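Local coordinates for protein pectate lyase/Amb allergen (Acidovorax citrulli, PDB 4HWV) that probably cleaves pectate as a calcium-dependent polysaccharide lyase of family 1, a secreted enzyme built on a right-handed parallel beta-helix, at residues 48-53 with 156-161; 134-139 with 261-266; 336-341 with 351-356. All coordinates share one frame; numbering follows the deposited sequence.

Contact 1 of 3, residues 48-53 with 156-161; sequences ANRNEL and RRVVTI
Arg50 reaches across to the end of helix 143-159 and grips the carbonyl of Val158 side-on. Two nitrogens of the guanidinium share this one oxygen. Arg50 NH2 lies 2.8 Å from Val158 O, in the carbonyl plane and on a lone pair. Arg50 NE lies 3.0 Å from Val158 O but is tilted from that plane. Neither bond is straight, with N-H...O angles of 140° and 135°, as expected when two donors converge on one atom. The arginine gets there by full extension: CG is anti to the backbone N (chi1 -180°), and the chain runs on straight to NE.

Two apolar groups lie close to the guanidinium. Val158 CG1 lies over one face, 4.1 Å from Arg50 NE. Ile161 CD1 approaches obliquely, 3.9 Å from Arg50 NE. The family fold is a right-handed parallel beta-helix, and the contact joins helix 50-57 to the junction where helix 143-159 gives way to strand 160-163. At that junction Arg156 O accepts from both Thr160 N and Thr160 OG1. Arg50 itself sits in the first turn of its helix, right after the N-cap residue Asn49, whose OD1 accepts from Glu52 N at 2.9 Å. Ile161 also packs on Ile54 and Leu57 of helix 50-57, while Tyr103 touches Val158. Arg50 NH2 has a second acceptor in Gly68 O.

Contact 2 of 3, residues 134-139 with 261-266; sequences WGNART and TVHGTD
Asn136 and His263 meet at the surface through their side chains. His263 sits at the tip of a beta-hairpin, in a type I' turn that runs from Val262 to Thr265 between strands 261-262 and 265-266. Backbone bonds in both directions between Val262 and Thr265 close this hairpin. Asn136 lies in the loop between helices 131-134 and 143-159.

Asn136 has the larger buried surface than His263. Both CB atoms point toward the opposite segment, and the side chains meet at a steep angle, the amide and imidazole planes 77° apart. In His263, CG stands between the backbone N and the carbonyl carbon (chi1 53°), and the NE2 edge of the ring is presented to Asn136 OD1. At the other end of the amide, Asn136 ND2 donates to Pro214 O. The asparagine thus bridges the hairpin tip and the loop at Pro214, and its amide is fixed from both ends. Tyr267 packs on Asn136, and Asp219 touches His263.

The contact is small and lies away from the calcium site. Its one bond runs from His263 NE2 to Asn136 OD1 at 2.8 Å, with the oxygen near the ring plane but the donor well above the carbonyl plane.

Contact 3 of 3, residues 336-341 with 351-356; sequences QRQARV and NYYENT
The backbones of 336-341 and 351-356 stay well apart, with their closest CA atoms, those of Gln338 and Tyr353, 8.9 Å from each other. The Tyr353 ring and the Gln338 side chain span the distance. The Tyr353 hydroxyl donates to the backbone carbonyl of Gln338, with OH to O at 2.8 Å. The carbonyl oxygen lies at the ring edge, near its plane, and is also 3.2 Å from Tyr353 CE2. The peptide bond that follows this carbonyl, between Gln338 and Ala339, is cis.

The Gln338 side chain runs back alongside the ring in the opposite direction. Its CG lies 3.7 Å from Tyr353 CE2, and its OE1 lies 3.6 Å from Tyr353 CD2. The amide and ring planes are 54° apart. A chi1 of 53° tucks CG in over the backbone, and the extended chain beyond it follows the ring. The amide nitrogen is held by other residues: Gln338 NE2 donates to Ala367 O and to Leu334 O.

This is interior packing of the parallel beta-helix. Phe304 of strand 302-306 packs on Ala339. Strand 345-356 pairs in parallel with strands 330-332 and 376-387, and from these Phe331 and Val384 pack on Tyr353. Phe331 also touches Gln338.

After strand 44-47 the chain forms helix 50-57. Contact 1 closes a long loop when the end of helix 143-159 returns to that helix, with 102 residues between. Contact 2 opens within this loop, at 134-139, but closes only at hairpin 261-266, so contacts 1 and 2 cross. Contact 3 follows both in series and closes a short loop of nine residues within the beta-helix. Contact 1 ties helix 50-57 to the end of helix 143-159 and the start of strand 160-163. Contact 2 joins two surface excursions, and contact 3 packs the interior. Contacts 1 and 3 lie on opposite sides of the chain's centre, their own centres 29 Å apart. None of the three touches another.

Contact 1 of 3, residues 48-53 with 156-161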
loop_
_atom_site.group_PDB
_atom_site.type_symbol
_atom_site.label_atom_id
_atom_site.label_comp_id
_atom_site.label_asym_id
_atom_site.label_seq_id
_atom_site.Cartn_x
_atom_site.Cartn_y
_atom_site.Cartn_z
ATOM N N ALA A 48 12.028 14.464 -13.876
ATOM C CA ALA A 48 10.759 13.738 -13.799
ATOM C C ALA A 48 10.932 12.222 -13.954
ATOM O O ALA A 48 9.946 11.477 -13.964
ATOM C CB ALA A 48 9.764 14.271 -14.847
ATOM N N ASN A 49 12.176 11.757 -14.068
ATOM C CA ASN A 49 12.436 10.321 -14.169
ATOM C C ASN A 49 13.862 10.030 -13.745
ATOM O O ASN A 49 14.664 10.960 -13.498
ATOM C CB ASN A 49 12.134 9.797 -15.594
ATOM C CG ASN A 49 13.072 10.376 -16.644
ATOM O OD1 ASN A 49 14.283 10.223 -16.541
ATOM N ND2 ASN A 49 12.507 11.010 -17.682
ATOM N N ARG A 50 14.187 8.745 -13.642
ATOM C CA ARG A 50 15.466 8.320 -13.110
ATOM C C ARG A 50 16.647 8.807 -13.955
ATOM O O ARG A 50 17.689 9.208 -13.418
ATOM C CB ARG A 50 15.479 6.798 -13.002
ATOM C CG ARG A 50 16.788 6.203 -12.441
ATOM C CD ARG A 50 16.715 4.666 -12.302
ATOM N NE ARG A 50 17.960 4.124 -11.771
ATOM C CZ ARG A 50 19.052 3.916 -12.510
ATOM N NH1 ARG A 50 19.040 4.194 -13.822
ATOM N NH2 ARG A 50 20.164 3.450 -11.934
ATOM N N ASN A 51 16.497 8.762 -15.281
ATOM C CA ASN A 51 17.573 9.220 -16.155
ATOM C C ASN A 51 17.867 10.707 -15.964
ATOM O O ASN A 51 19.031 11.113 -15.840
ATOM C CB ASN A 51 17.261 8.950 -17.633
ATOM C CG ASN A 51 17.349 7.473 -18.001
ATOM O OD1 ASN A 51 17.962 6.681 -17.306
ATOM N ND2 ASN A 51 16.781 7.115 -19.142
ATOM N N GLU A 52 16.815 11.524 -15.928
ATOM C CA GLU A 52 16.991 12.966 -15.737
ATOM C C GLU A 52 17.597 13.293 -14.385
ATOM O O GLU A 52 18.462 14.161 -14.270
ATOM C CB GLU A 52 15.665 13.690 -15.892
ATOM C CG GLU A 52 15.098 13.627 -17.329
ATOM C CD GLU A 52 13.749 14.303 -17.463
ATOM O OE1 GLU A 52 13.199 14.766 -16.451
ATOM O OE2 GLU A 52 13.234 14.392 -18.597
ATOM N N LEU A 53 17.148 12.581 -13.352
ATOM C CA LEU A 53 17.703 12.783 -12.012
ATOM C C LEU A 53 19.215 12.486 -12.007
ATOM O O LEU A 53 20.019 13.275 -11.495
ATOM C CB LEU A 53 16.976 11.877 -11.015
ATOM C CG LEU A 53 17.587 11.861 -9.614
ATOM C CD1 LEU A 53 17.562 13.220 -8.923
ATOM C CD2 LEU A 53 16.825 10.849 -8.765
ATOM N N ARG A 156 20.962 -3.490 -6.775
ATOM C CA ARG A 156 21.709 -2.471 -6.039
ATOM C C ARG A 156 22.212 -1.368 -6.965
ATOM O O ARG A 156 22.078 -0.176 -6.671
ATOM C CB ARG A 156 22.878 -3.114 -5.305
ATOM C CG ARG A 156 23.636 -2.124 -4.448
ATOM C CD ARG A 156 24.864 -2.762 -3.813
ATOM N NE ARG A 156 24.574 -3.795 -2.808
ATOM C CZ ARG A 156 24.313 -3.558 -1.522
ATOM N NH1 ARG A 156 24.246 -2.318 -1.060
ATOM N NH2 ARG A 156 24.120 -4.572 -0.685
ATOM N N ARG A 157 22.762 -1.769 -8.110
ATOM C CA ARG A 157 23.329 -0.818 -9.056
ATOM C C ARG A 157 22.264 0.005 -9.795
ATOM O O ARG A 157 22.569 1.063 -10.360
ATOM C CB ARG A 157 24.242 -1.560 -10.019
ATOM C CG ARG A 157 25.478 -2.134 -9.278
ATOM C CD ARG A 157 26.333 -3.096 -10.094
ATOM N NE ARG A 157 26.989 -2.387 -11.178
ATOM C CZ ARG A 157 26.714 -2.596 -12.458
ATOM N NH1 ARG A 157 25.819 -3.513 -12.782
ATOM N NH2 ARG A 157 27.340 -1.900 -13.407
ATOM N N VAL A 158 21.012 -0.441 -9.748
ATOM C CA VAL A 158 19.914 0.305 -10.335
ATOM C C VAL A 158 19.285 1.254 -9.309
ATOM O O VAL A 158 19.084 2.433 -9.582
ATOM C CB VAL A 158 18.855 -0.672 -10.887
ATOM C CG1 VAL A 158 17.596 0.058 -11.325
ATOM C CG2 VAL A 158 19.432 -1.445 -12.057
ATOM N N VAL A 159 18.940 0.733 -8.132
ATOM C CA VAL A 159 18.106 1.504 -7.219
ATOM C C VAL A 159 18.903 2.463 -6.335
ATOM O O VAL A 159 18.315 3.348 -5.712
ATOM C CB VAL A 159 17.198 0.612 -6.318
ATOM C CG1 VAL A 159 16.331 -0.312 -7.179
ATOM C CG2 VAL A 159 18.025 -0.177 -5.291
ATOM N N THR A 160 20.226 2.275 -6.261
ATOM C CA THR A 160 21.078 3.159 -5.459
ATOM C C THR A 160 21.571 4.326 -6.307
ATOM O O THR A 160 22.135 4.103 -7.384
ATOM C CB THR A 160 22.297 2.413 -4.904
ATOM O OG1 THR A 160 21.860 1.238 -4.223
ATOM C CG2 THR A 160 23.032 3.273 -3.920
ATOM N N ILE A 161 21.364 5.550 -5.817
ATOM C CA ILE A 161 21.653 6.756 -6.574
ATOM C C ILE A 161 22.650 7.611 -5.794
ATOM O O ILE A 161 22.369 8.023 -4.658
ATOM C CB ILE A 161 20.364 7.584 -6.812
ATOM C CG1 ILE A 161 19.269 6.748 -7.488
ATOM C CG2 ILE A 161 20.688 8.845 -7.608
ATOM C CD1 ILE A 161 19.596 6.289 -8.907
#

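Contact 2 of 3, residues 134-139 with 261-266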
loop_
_atom_site.group_PDB
_atom_site.type_symbol
_atom_site.label_atom_id
_atom_site.label_comp_id
_atom_site.label_asym_id
_atom_site.label_seq_id
_atom_site.Cartn_x
_atom_site.Cartn_y
_atom_site.Cartn_z
ATOM N N TRP A 134 19.622 -26.475 6.328
ATOM C CA TRP A 134 20.942 -25.846 6.396
ATOM C C TRP A 134 21.455 -25.722 7.820
ATOM O O TRP A 134 22.658 -25.634 8.046
ATOM C CB TRP A 134 20.864 -24.446 5.783
ATOM C CG TRP A 134 22.187 -23.771 5.609
ATOM C CD1 TRP A 134 22.752 -22.845 6.441
ATOM C CD2 TRP A 134 23.113 -23.951 4.520
ATOM N NE1 TRP A 134 23.977 -22.443 5.942
ATOM C CE2 TRP A 134 24.224 -23.113 4.770
ATOM C CE3 TRP A 134 23.122 -24.767 3.380
ATOM C CZ2 TRP A 134 25.332 -23.050 3.907
ATOM C CZ3 TRP A 134 24.222 -24.697 2.517
ATOM C CH2 TRP A 134 25.311 -23.846 2.788
ATOM N N GLY A 135 20.538 -25.712 8.780
ATOM C CA GLY A 135 20.879 -25.387 10.149
ATOM C C GLY A 135 21.221 -23.919 10.332
ATOM O O GLY A 135 20.962 -23.070 9.451
ATOM N N ASN A 136 21.831 -23.616 11.472
ATOM C CA ASN A 136 22.095 -22.244 11.875
ATOM C C ASN A 136 23.551 -22.012 12.263
ATOM O O ASN A 136 23.899 -20.972 12.845
ATOM C CB ASN A 136 21.170 -21.869 13.022
ATOM C CG ASN A 136 19.715 -21.924 12.621
ATOM O OD1 ASN A 136 19.043 -22.947 12.778
ATOM N ND2 ASN A 136 19.216 -20.824 12.077
ATOM N N ALA A 137 24.405 -22.963 11.907
ATOM C CA ALA A 137 25.794 -22.922 12.336
ATOM C C ALA A 137 26.713 -22.180 11.390
ATOM O O ALA A 137 27.869 -21.930 11.727
ATOM C CB ALA A 137 26.318 -24.335 12.577
ATOM N N ARG A 138 26.210 -21.825 10.208
ATOM C CA ARG A 138 27.025 -21.073 9.273
ATOM C C ARG A 138 26.144 -20.255 8.356
ATOM O O ARG A 138 24.960 -20.555 8.180
ATOM C CB ARG A 138 27.907 -22.015 8.448
ATOM C CG ARG A 138 27.122 -23.017 7.623
ATOM C CD ARG A 138 28.035 -23.992 6.882
ATOM N NE ARG A 138 27.261 -24.977 6.130
ATOM C CZ ARG A 138 27.635 -25.498 4.963
ATOM N NH1 ARG A 138 28.771 -25.126 4.395
ATOM N NH2 ARG A 138 26.860 -26.386 4.359
ATOM N N THR A 139 26.737 -19.217 7.786
ATOM C CA THR A 139 26.082 -18.373 6.806
ATOM C C THR A 139 25.814 -19.178 5.531
ATOM O O THR A 139 26.396 -20.250 5.322
ATOM C CB THR A 139 26.967 -17.178 6.490
ATOM O OG1 THR A 139 28.259 -17.657 6.100
ATOM C CG2 THR A 139 27.117 -16.297 7.739
ATOM N N THR A 261 9.483 -26.686 12.651
ATOM C CA THR A 261 10.080 -26.439 13.959
ATOM C C THR A 261 11.441 -27.113 14.024
ATOM O O THR A 261 11.574 -28.303 13.728
ATOM C CB THR A 261 9.160 -26.941 15.081
ATOM O OG1 THR A 261 7.932 -26.195 15.023
ATOM C CG2 THR A 261 9.821 -26.753 16.443
ATOM N N VAL A 262 12.462 -26.341 14.386
ATOM C CA VAL A 262 13.832 -26.822 14.409
ATOM C C VAL A 262 14.451 -26.260 15.681
ATOM O O VAL A 262 14.263 -25.080 15.988
ATOM C CB VAL A 262 14.633 -26.339 13.144
ATOM C CG1 VAL A 262 16.020 -26.973 13.117
ATOM C CG2 VAL A 262 13.883 -26.650 11.836
ATOM N N HIS A 263 15.168 -27.104 16.421
ATOM C CA HIS A 263 15.717 -26.741 17.735
ATOM C C HIS A 263 14.745 -25.921 18.599
ATOM O O HIS A 263 15.108 -24.905 19.188
ATOM C CB HIS A 263 17.114 -26.082 17.630
ATOM C CG HIS A 263 17.174 -24.915 16.697
ATOM N ND1 HIS A 263 16.646 -23.683 17.015
ATOM C CD2 HIS A 263 17.714 -24.784 15.461
ATOM C CE1 HIS A 263 16.837 -22.848 16.009
ATOM N NE2 HIS A 263 17.486 -23.491 15.052
ATOM N N GLY A 264 13.493 -26.372 18.646
ATOM C CA GLY A 264 12.497 -25.767 19.510
ATOM C C GLY A 264 11.861 -24.500 18.966
ATOM O O GLY A 264 10.958 -23.938 19.597
ATOM N N THR A 265 12.310 -24.046 17.799
ATOM C CA THR A 265 11.852 -22.772 17.266
ATOM C C THR A 265 10.808 -22.980 16.181
ATOM O O THR A 265 11.043 -23.689 15.207
ATOM C CB THR A 265 13.031 -21.934 16.725
ATOM O OG1 THR A 265 13.863 -21.555 17.828
ATOM C CG2 THR A 265 12.545 -20.680 16.011
ATOM N N ASP A 266 9.635 -22.388 16.378
ATOM C CA ASP A 266 8.606 -22.354 15.356
ATOM C C ASP A 266 9.022 -21.319 14.314
ATOM O O ASP A 266 8.884 -20.103 14.525
ATOM C CB ASP A 266 7.263 -21.980 15.988
ATOM C CG ASP A 266 6.118 -21.946 14.985
ATOM O OD1 ASP A 266 6.364 -21.926 13.767
ATOM O OD2 ASP A 266 4.945 -21.933 15.425
#

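Contact 3 of 3, residues 336-341 with 351-356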
loop_
_atom_site.group_PDB
_atom_site.type_symbol
_atom_site.label_atom_id
_atom_site.label_comp_id
_atom_site.label_asym_id
_atom_site.label_seq_id
_atom_site.Cartn_x
_atom_site.Cartn_y
_atom_site.Cartn_z
ATOM N N GLN A 336 10.485 0.295 15.508
ATOM C CA GLN A 336 11.688 0.359 16.341
ATOM C C GLN A 336 12.750 1.234 15.693
ATOM O O GLN A 336 12.541 1.781 14.598
ATOM C CB GLN A 336 12.249 -1.047 16.608
ATOM C CG GLN A 336 12.640 -1.798 15.331
ATOM C CD GLN A 336 13.028 -3.230 15.600
ATOM O OE1 GLN A 336 13.888 -3.494 16.440
ATOM N NE2 GLN A 336 12.379 -4.166 14.902
ATOM N N ARG A 337 13.884 1.369 16.379
ATOM C CA ARG A 337 14.968 2.250 15.933
ATOM C C ARG A 337 14.466 3.667 15.688
ATOM O O ARG A 337 14.653 4.241 14.610
ATOM C CB ARG A 337 15.669 1.725 14.679
ATOM C CG ARG A 337 16.258 0.343 14.828
ATOM C CD ARG A 337 17.200 0.107 13.642
ATOM N NE ARG A 337 17.694 -1.267 13.570
ATOM C CZ ARG A 337 18.249 -1.808 12.491
ATOM N NH1 ARG A 337 18.336 -1.124 11.353
ATOM N NH2 ARG A 337 18.712 -3.046 12.550
ATOM N N GLN A 338 13.847 4.258 16.699
ATOM C CA GLN A 338 13.333 5.607 16.530
ATOM C C GLN A 338 13.844 6.564 17.621
ATOM O O GLN A 338 13.058 7.111 18.387
ATOM C CB GLN A 338 11.794 5.612 16.352
ATOM C CG GLN A 338 10.967 4.881 17.426
ATOM C CD GLN A 338 9.547 4.562 16.964
ATOM O OE1 GLN A 338 8.845 5.414 16.392
ATOM N NE2 GLN A 338 9.102 3.342 17.234
ATOM N N ALA A 339 15.159 6.810 17.694
ATOM C CA ALA A 339 16.227 6.266 16.846
ATOM C C ALA A 339 17.076 5.287 17.665
ATOM O O ALA A 339 17.075 5.352 18.905
ATOM C CB ALA A 339 17.119 7.409 16.322
ATOM N N ARG A 340 17.813 4.410 16.985
ATOM C CA ARG A 340 18.766 3.536 17.665
ATOM C C ARG A 340 20.159 4.153 17.540
ATOM O O ARG A 340 20.688 4.270 16.429
ATOM C CB ARG A 340 18.768 2.128 17.066
ATOM C CG ARG A 340 19.529 1.113 17.907
ATOM C CD ARG A 340 19.998 -0.116 17.107
ATOM N NE ARG A 340 20.412 -1.183 18.025
ATOM C CZ ARG A 340 21.562 -1.181 18.704
ATOM N NH1 ARG A 340 22.434 -0.186 18.561
ATOM N NH2 ARG A 340 21.836 -2.175 19.548
ATOM N N VAL A 341 20.748 4.559 18.666
ATOM C CA VAL A 341 21.957 5.385 18.631
ATOM C C VAL A 341 23.207 4.734 19.213
ATOM O O VAL A 341 23.284 4.479 20.426
ATOM C CB VAL A 341 21.715 6.715 19.354
ATOM C CG1 VAL A 341 22.982 7.560 19.294
ATOM C CG2 VAL A 341 20.509 7.434 18.735
ATOM N N ASN A 351 9.536 15.975 18.892
ATOM C CA ASN A 351 8.960 15.027 17.944
ATOM C C ASN A 351 7.675 14.443 18.525
ATOM O O ASN A 351 7.488 14.436 19.744
ATOM C CB ASN A 351 9.949 13.902 17.643
ATOM C CG ASN A 351 11.253 14.424 17.114
ATOM O OD1 ASN A 351 11.339 14.869 15.962
ATOM N ND2 ASN A 351 12.276 14.425 17.964
ATOM N N TYR A 352 6.787 13.999 17.640
ATOM C CA TYR A 352 5.545 13.344 18.038
ATOM C C TYR A 352 5.595 11.900 17.565
ATOM O O TYR A 352 5.600 11.631 16.358
ATOM C CB TYR A 352 4.350 14.051 17.400
ATOM C CG TYR A 352 3.012 13.388 17.642
ATOM C CD1 TYR A 352 2.733 12.726 18.833
ATOM C CD2 TYR A 352 2.009 13.463 16.692
ATOM C CE1 TYR A 352 1.501 12.134 19.052
ATOM C CE2 TYR A 352 0.771 12.870 16.901
ATOM C CZ TYR A 352 0.528 12.213 18.088
ATOM O OH TYR A 352 -0.706 11.645 18.320
ATOM N N TYR A 353 5.647 10.980 18.526
ATOM C CA TYR A 353 5.581 9.550 18.266
ATOM C C TYR A 353 4.141 9.104 18.425
ATOM O O TYR A 353 3.500 9.415 19.432
ATOM C CB TYR A 353 6.406 8.801 19.297
ATOM C CG TYR A 353 7.897 9.046 19.279
ATOM C CD1 TYR A 353 8.466 10.177 19.886
ATOM C CD2 TYR A 353 8.753 8.112 18.703
ATOM C CE1 TYR A 353 9.850 10.357 19.897
ATOM C CE2 TYR A 353 10.124 8.288 18.705
ATOM C CZ TYR A 353 10.673 9.399 19.312
ATOM O OH TYR A 353 12.037 9.572 19.323
ATOM N N GLU A 354 3.648 8.344 17.458
ATOM C CA GLU A 354 2.261 7.923 17.451
ATOM C C GLU A 354 2.149 6.505 16.917
ATOM O O GLU A 354 2.489 6.243 15.754
ATOM C CB GLU A 354 1.422 8.879 16.593
ATOM C CG GLU A 354 -0.064 8.529 16.557
ATOM C CD GLU A 354 -0.904 9.434 15.662
ATOM O OE1 GLU A 354 -0.330 10.236 14.896
ATOM O OE2 GLU A 354 -2.141 9.323 15.721
ATOM N N ASN A 355 1.674 5.587 17.754
ATOM C CA ASN A 355 1.554 4.190 17.345
ATOM C C ASN A 355 0.677 3.452 18.346
ATOM O O ASN A 355 0.146 4.053 19.301
ATOM C CB ASN A 355 2.945 3.526 17.238
ATOM C CG ASN A 355 2.976 2.339 16.256
ATOM O OD1 ASN A 355 1.930 1.841 15.841
ATOM N ND2 ASN A 355 4.179 1.862 15.919
ATOM N N THR A 356 0.533 2.151 18.122
ATOM C CA THR A 356 -0.092 1.263 19.084
ATOM C C THR A 356 0.801 0.056 19.303
ATOM O O THR A 356 1.574 -0.315 18.423
ATOM C CB THR A 356 -1.475 0.806 18.610
ATOM O OG1 THR A 356 -2.039 -0.071 19.600
ATOM C CG2 THR A 356 -1.401 0.075 17.267
#